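Local coordinates for protein translation initiation factor eIF-2B (Pyrococcus horikoshii, PDB 1VB5) that probably promotes the exchange of GDP for GTP on archaeal initiation factor 2, as the regulatory subunit of aIF2B, at residues R52-V55 and V56-N59; K82-A85 and L86-L89. All blocks are in the same frame, centred on the assembly; numbering follows the deposited sequence.

Contacts 1 and 2 are both local, side-chain and backbone contacts one turn apart along a helix, and both belong to the helical N-terminal part of the chain, away from the mixed, mainly parallel sheet. Residues 52-59 lie in and just after helix 41-58, whereas 82-89 lie within the long helix 78-106. Their centres are 18 Å apart and their nearest atoms about 8 Å, so they do not touch. Helix 63-71 bridges them: its Leu68 is met by Val55 of contact 1 and by Phe88 of contact 2. Each contact pairs acidic and basic side chains on one flank and packs hydrophobic ones on another.

Contact 1 of 2, residues R52-V55 and V56-N59; sequences REEV and VKVN
Lys57 N donates to Glu53 O at 3.0 Å, the sound i to i+4 bond of this part of helix 41-58. The bonds beside it are weaker: Val56 N lies 3.4 Å from Arg52 O, and Val58 N makes two weak bonds, to Glu54 O (i to i+4) and to Val55 O (i to i+3), both at 3.3 Å. Asn59 follows with a non-helical phi of -160°. On the outer side Lys57 joins two glutamates in a salt-bridge network. Its straight chain carries NZ to 3.3 Å from Glu54 OE2, reached on the syn side and 28° out of the carboxylate plane, while the bridge from NZ to Glu53 OE1 is long at 3.9 Å. Glu54 bends at chi2 (-54°), which folds its carboxylate back toward the lysine; Glu53 stays extended, and its CG packs on Lys57 CE at 3.5 Å. One ammonium thus probably offsets two adjacent negative charges. The inner side is hydrophobic: Val55 rests on Leu65 and Leu68 of helix 63-71, and Val58 touches Leu65 of helix 63-71 and Met13 of helix 4-14. Lys14 of helix 4-14 donates to Val58 O, tying this segment to that helix.

Contact 2 of 2, residues K82-A85 and L86-L89; sequences KSRA and LEFL
Lys82 and Leu86 meet through aliphatic atoms one turn apart, Lys82 CE lying 3.9 Å from Leu86 CD1. The lysine runs straight out, offering its methylenes to the leucine, with its ammonium leading away from it. In Leu86 CG lies anti to the carbonyl carbon (chi1 -65°), which sets CG 3.4 Å from Lys82 O, the oxygen that also accepts Leu86 N at 3.0 Å. On another flank Arg84 and Glu87 run side by side. Arg84 bends at chi2 and chi3, and its NH1 comes to 3.7 Å from Glu87 OE1, a long salt bridge with the guanidinium and carboxylate planes 89° apart, hence no paired two-bond geometry. Both groups have other partners: Arg84 NH2 donates to Phe71 O and its guanidinium makes a cation-pi contact with the Phe71 ring, while Glu87 OE2 bridges to Arg91 a turn further on. Regular i to i+4 bonds run throughout, Phe88 N to Arg84 O at 3.0 Å among them. Phe88 meets Phe71 and Leu68 of helix 63-71, whereas Lys82, Ala85 and Leu86 pack on Leu33 and Leu89 on Ala29, so this part of helix 78-106 contacts both helix 63-71 and helix 21-38.

Contact 1 of 2, residues R52-V55 and V56-N59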
ATOM      1  N   ARG B  52       7.878  13.555 -31.687  1.00 37.59           N
ATOM      2  CA  ARG B  52       8.353  12.246 -31.253  1.00 37.34           C
ATOM      3  C   ARG B  52       8.905  12.373 -29.836  1.00 43.24           C
ATOM      4  O   ARG B  52       8.633  11.544 -28.964  1.00 41.51           O
ATOM      5  CB  ARG B  52       9.478  11.750 -32.163  1.00 36.70           C
ATOM      6  CG  ARG B  52       9.051  10.856 -33.309  1.00 30.79           C
ATOM      7  CD  ARG B  52      10.280  10.332 -34.036  1.00 32.15           C
ATOM      8  NE  ARG B  52       9.943   9.299 -35.011  1.00 30.32           N
ATOM      9  CZ  ARG B  52      10.840   8.625 -35.725  1.00 32.04           C
ATOM     10  NH1 ARG B  52      12.135   8.871 -35.577  1.00 26.04           N
ATOM     11  NH2 ARG B  52      10.439   7.704 -36.593  1.00 30.70           N
ATOM     12  N   GLU B  53       9.682  13.430 -29.623  1.00 40.88           N
ATOM     13  CA  GLU B  53      10.308  13.686 -28.336  1.00 43.16           C
ATOM     14  C   GLU B  53       9.324  14.146 -27.265  1.00 42.27           C
ATOM     15  O   GLU B  53       9.344  13.642 -26.144  1.00 47.49           O
ATOM     16  CB  GLU B  53      11.418  14.719 -28.514  1.00 42.46           C
ATOM     17  CG  GLU B  53      12.349  14.844 -27.331  1.00 60.34           C
ATOM     18  CD  GLU B  53      13.676  15.468 -27.713  1.00 68.26           C
ATOM     19  OE1 GLU B  53      14.513  15.692 -26.810  1.00 72.79           O
ATOM     20  OE2 GLU B  53      13.881  15.726 -28.920  1.00 69.17           O
ATOM     21  N   GLU B  54       8.458  15.094 -27.609  1.00 38.69           N
ATOM     22  CA  GLU B  54       7.478  15.607 -26.658  1.00 37.67           C
ATOM     23  C   GLU B  54       6.494  14.536 -26.195  1.00 36.83           C
ATOM     24  O   GLU B  54       6.098  14.513 -25.032  1.00 37.17           O
ATOM     25  CB  GLU B  54       6.704  16.777 -27.274  1.00 40.14           C
ATOM     26  CG  GLU B  54       7.574  17.968 -27.636  1.00 48.43           C
ATOM     27  CD  GLU B  54       8.406  18.456 -26.464  1.00 51.26           C
ATOM     28  OE1 GLU B  54       7.818  18.805 -25.418  1.00 51.39           O
ATOM     29  OE2 GLU B  54       9.649  18.489 -26.592  1.00 56.18           O
ATOM     30  N   VAL B  55       6.096  13.659 -27.109  1.00 35.16           N
ATOM     31  CA  VAL B  55       5.156  12.592 -26.785  1.00 35.27           C
ATOM     32  C   VAL B  55       5.751  11.634 -25.757  1.00 35.93           C
ATOM     33  O   VAL B  55       5.073  11.214 -24.824  1.00 32.97           O
ATOM     34  CB  VAL B  55       4.764  11.798 -28.050  1.00 39.80           C
ATOM     35  CG1 VAL B  55       3.886  10.622 -27.677  1.00 39.78           C
ATOM     36  CG2 VAL B  55       4.024  12.706 -29.017  1.00 44.67           C
ATOM     37  N   VAL B  56       7.022  11.295 -25.934  1.00 37.37           N
ATOM     38  CA  VAL B  56       7.706  10.397 -25.016  1.00 38.96           C
ATOM     39  C   VAL B  56       7.927  11.069 -23.659  1.00 40.97           C
ATOM     40  O   VAL B  56       7.898  10.403 -22.623  1.00 40.28           O
ATOM     41  CB  VAL B  56       9.065   9.942 -25.605  1.00 37.30           C
ATOM     42  CG1 VAL B  56       9.893   9.232 -24.548  1.00 45.36           C
ATOM     43  CG2 VAL B  56       8.824   9.001 -26.784  1.00 36.48           C
ATOM     44  N   LYS B  57       8.135  12.387 -23.666  1.00 39.12           N
ATOM     45  CA  LYS B  57       8.354  13.143 -22.430  1.00 40.23           C
ATOM     46  C   LYS B  57       7.112  13.188 -21.543  1.00 38.30           C
ATOM     47  O   LYS B  57       7.216  13.391 -20.333  1.00 37.96           O
ATOM     48  CB  LYS B  57       8.789  14.579 -22.735  1.00 43.13           C
ATOM     49  CG  LYS B  57      10.203  14.718 -23.265  1.00 49.07           C
ATOM     50  CD  LYS B  57      10.531  16.182 -23.518  1.00 56.59           C
ATOM     51  CE  LYS B  57      11.888  16.354 -24.188  1.00 61.53           C
ATOM     52  NZ  LYS B  57      12.131  17.777 -24.578  1.00 62.50           N
ATOM     53  N   VAL B  58       5.940  13.009 -22.142  1.00 31.08           N
ATOM     54  CA  VAL B  58       4.699  13.031 -21.378  1.00 34.85           C
ATOM     55  C   VAL B  58       4.803  12.062 -20.200  1.00 37.83           C
ATOM     56  O   VAL B  58       4.425  12.395 -19.077  1.00 34.81           O
ATOM     57  CB  VAL B  58       3.499  12.642 -22.262  1.00 34.33           C
ATOM     58  CG1 VAL B  58       2.234  12.536 -21.423  1.00 32.24           C
ATOM     59  CG2 VAL B  58       3.319  13.678 -23.353  1.00 38.89           C
ATOM     60  N   ASN B  59       5.314  10.864 -20.464  1.00 35.21           N
ATOM     61  CA  ASN B  59       5.490   9.858 -19.421  1.00 33.42           C
ATOM     62  C   ASN B  59       6.517   8.830 -19.875  1.00 33.84           C
ATOM     63  O   ASN B  59       6.179   7.849 -20.540  1.00 33.87           O
ATOM     64  CB  ASN B  59       4.170   9.156 -19.106  1.00 34.31           C
ATOM     65  CG  ASN B  59       4.270   8.262 -17.880  1.00 36.23           C
ATOM     66  OD1 ASN B  59       5.278   7.582 -17.677  1.00 39.44           O
ATOM     67  ND2 ASN B  59       3.224   8.250 -17.063  1.00 32.54           N
TER

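Contact 2 of 2, residues K82-A85 and L86-L89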
ATOM      1  N   LYS B  82      -0.676  10.672 -41.596  1.00 36.93           N
ATOM      2  CA  LYS B  82      -2.040  10.379 -41.185  1.00 34.74           C
ATOM      3  C   LYS B  82      -2.320   8.886 -41.194  1.00 35.44           C
ATOM      4  O   LYS B  82      -2.834   8.329 -40.221  1.00 35.74           O
ATOM      5  CB  LYS B  82      -3.040  11.079 -42.112  1.00 41.25           C
ATOM      6  CG  LYS B  82      -4.486  10.641 -41.889  1.00 45.34           C
ATOM      7  CD  LYS B  82      -5.461  11.361 -42.812  1.00 51.59           C
ATOM      8  CE  LYS B  82      -6.897  10.925 -42.534  1.00 54.79           C
ATOM      9  NZ  LYS B  82      -7.893  11.657 -43.371  1.00 54.53           N
ATOM     10  N   SER B  83      -1.983   8.239 -42.305  1.00 34.45           N
ATOM     11  CA  SER B  83      -2.221   6.811 -42.455  1.00 30.18           C
ATOM     12  C   SER B  83      -1.542   5.972 -41.369  1.00 27.80           C
ATOM     13  O   SER B  83      -2.130   5.025 -40.855  1.00 21.23           O
ATOM     14  CB  SER B  83      -1.755   6.346 -43.834  1.00 27.90           C
ATOM     15  OG  SER B  83      -2.113   4.992 -44.047  1.00 32.90           O
ATOM     16  N   ARG B  84      -0.306   6.313 -41.026  1.00 24.70           N
ATOM     17  CA  ARG B  84       0.412   5.562 -40.006  1.00 29.58           C
ATOM     18  C   ARG B  84      -0.206   5.761 -38.622  1.00 31.71           C
ATOM     19  O   ARG B  84      -0.326   4.807 -37.854  1.00 34.05           O
ATOM     20  CB  ARG B  84       1.890   5.959 -39.998  1.00 24.08           C
ATOM     21  CG  ARG B  84       2.638   5.520 -41.257  1.00 34.25           C
ATOM     22  CD  ARG B  84       2.822   4.009 -41.308  1.00 32.74           C
ATOM     23  NE  ARG B  84       3.786   3.560 -40.305  1.00 45.56           N
ATOM     24  CZ  ARG B  84       4.141   2.294 -40.107  1.00 49.86           C
ATOM     25  NH1 ARG B  84       3.612   1.323 -40.843  1.00 51.28           N
ATOM     26  NH2 ARG B  84       5.038   1.998 -39.172  1.00 41.01           N
ATOM     27  N   ALA B  85      -0.605   6.989 -38.305  1.00 25.41           N
ATOM     28  CA  ALA B  85      -1.209   7.255 -37.006  1.00 29.19           C
ATOM     29  C   ALA B  85      -2.507   6.464 -36.853  1.00 29.72           C
ATOM     30  O   ALA B  85      -2.761   5.870 -35.808  1.00 31.25           O
ATOM     31  CB  ALA B  85      -1.474   8.743 -36.842  1.00 28.76           C
ATOM     32  N   LEU B  86      -3.322   6.446 -37.903  1.00 31.19           N
ATOM     33  CA  LEU B  86      -4.583   5.715 -37.864  1.00 31.50           C
ATOM     34  C   LEU B  86      -4.357   4.213 -37.775  1.00 33.62           C
ATOM     35  O   LEU B  86      -5.168   3.488 -37.190  1.00 30.61           O
ATOM     36  CB  LEU B  86      -5.427   6.028 -39.104  1.00 33.27           C
ATOM     37  CG  LEU B  86      -5.934   7.466 -39.267  1.00 38.97           C
ATOM     38  CD1 LEU B  86      -6.661   7.594 -40.607  1.00 38.85           C
ATOM     39  CD2 LEU B  86      -6.869   7.825 -38.114  1.00 36.47           C
ATOM     40  N   GLU B  87      -3.260   3.739 -38.363  1.00 30.33           N
ATOM     41  CA  GLU B  87      -2.962   2.315 -38.327  1.00 28.94           C
ATOM     42  C   GLU B  87      -2.540   1.910 -36.917  1.00 23.26           C
ATOM     43  O   GLU B  87      -2.874   0.821 -36.457  1.00 24.01           O
ATOM     44  CB  GLU B  87      -1.852   1.957 -39.314  1.00 27.91           C
ATOM     45  CG  GLU B  87      -1.807   0.470 -39.626  1.00 36.39           C
ATOM     46  CD  GLU B  87      -0.504   0.042 -40.273  1.00 53.14           C
ATOM     47  OE1 GLU B  87      -0.030   0.750 -41.191  1.00 57.39           O
ATOM     48  OE2 GLU B  87       0.041  -1.010 -39.868  1.00 53.44           O
ATOM     49  N   PHE B  88      -1.799   2.784 -36.240  1.00 23.58           N
ATOM     50  CA  PHE B  88      -1.367   2.501 -34.874  1.00 28.58           C
ATOM     51  C   PHE B  88      -2.631   2.327 -34.034  1.00 30.95           C
ATOM     52  O   PHE B  88      -2.762   1.365 -33.275  1.00 33.51           O
ATOM     53  CB  PHE B  88      -0.533   3.654 -34.311  1.00 30.04           C
ATOM     54  CG  PHE B  88       0.166   3.321 -33.016  1.00 33.38           C
ATOM     55  CD1 PHE B  88       1.401   2.684 -33.019  1.00 32.99           C
ATOM     56  CD2 PHE B  88      -0.436   3.604 -31.790  1.00 34.99           C
ATOM     57  CE1 PHE B  88       2.031   2.330 -31.820  1.00 34.75           C
ATOM     58  CE2 PHE B  88       0.184   3.254 -30.587  1.00 31.66           C
ATOM     59  CZ  PHE B  88       1.417   2.616 -30.604  1.00 30.60           C
ATOM     60  N   LEU B  89      -3.569   3.255 -34.191  1.00 27.44           N
ATOM     61  CA  LEU B  89      -4.827   3.196 -33.458  1.00 31.60           C
ATOM     62  C   LEU B  89      -5.581   1.904 -33.763  1.00 34.46           C
ATOM     63  O   LEU B  89      -6.125   1.263 -32.860  1.00 32.39           O
ATOM     64  CB  LEU B  89      -5.700   4.410 -33.798  1.00 28.83           C
ATOM     65  CG  LEU B  89      -5.190   5.754 -33.263  1.00 37.43           C
ATOM     66  CD1 LEU B  89      -6.095   6.891 -33.733  1.00 39.97           C
ATOM     67  CD2 LEU B  89      -5.147   5.712 -31.745  1.00 33.66           C
TER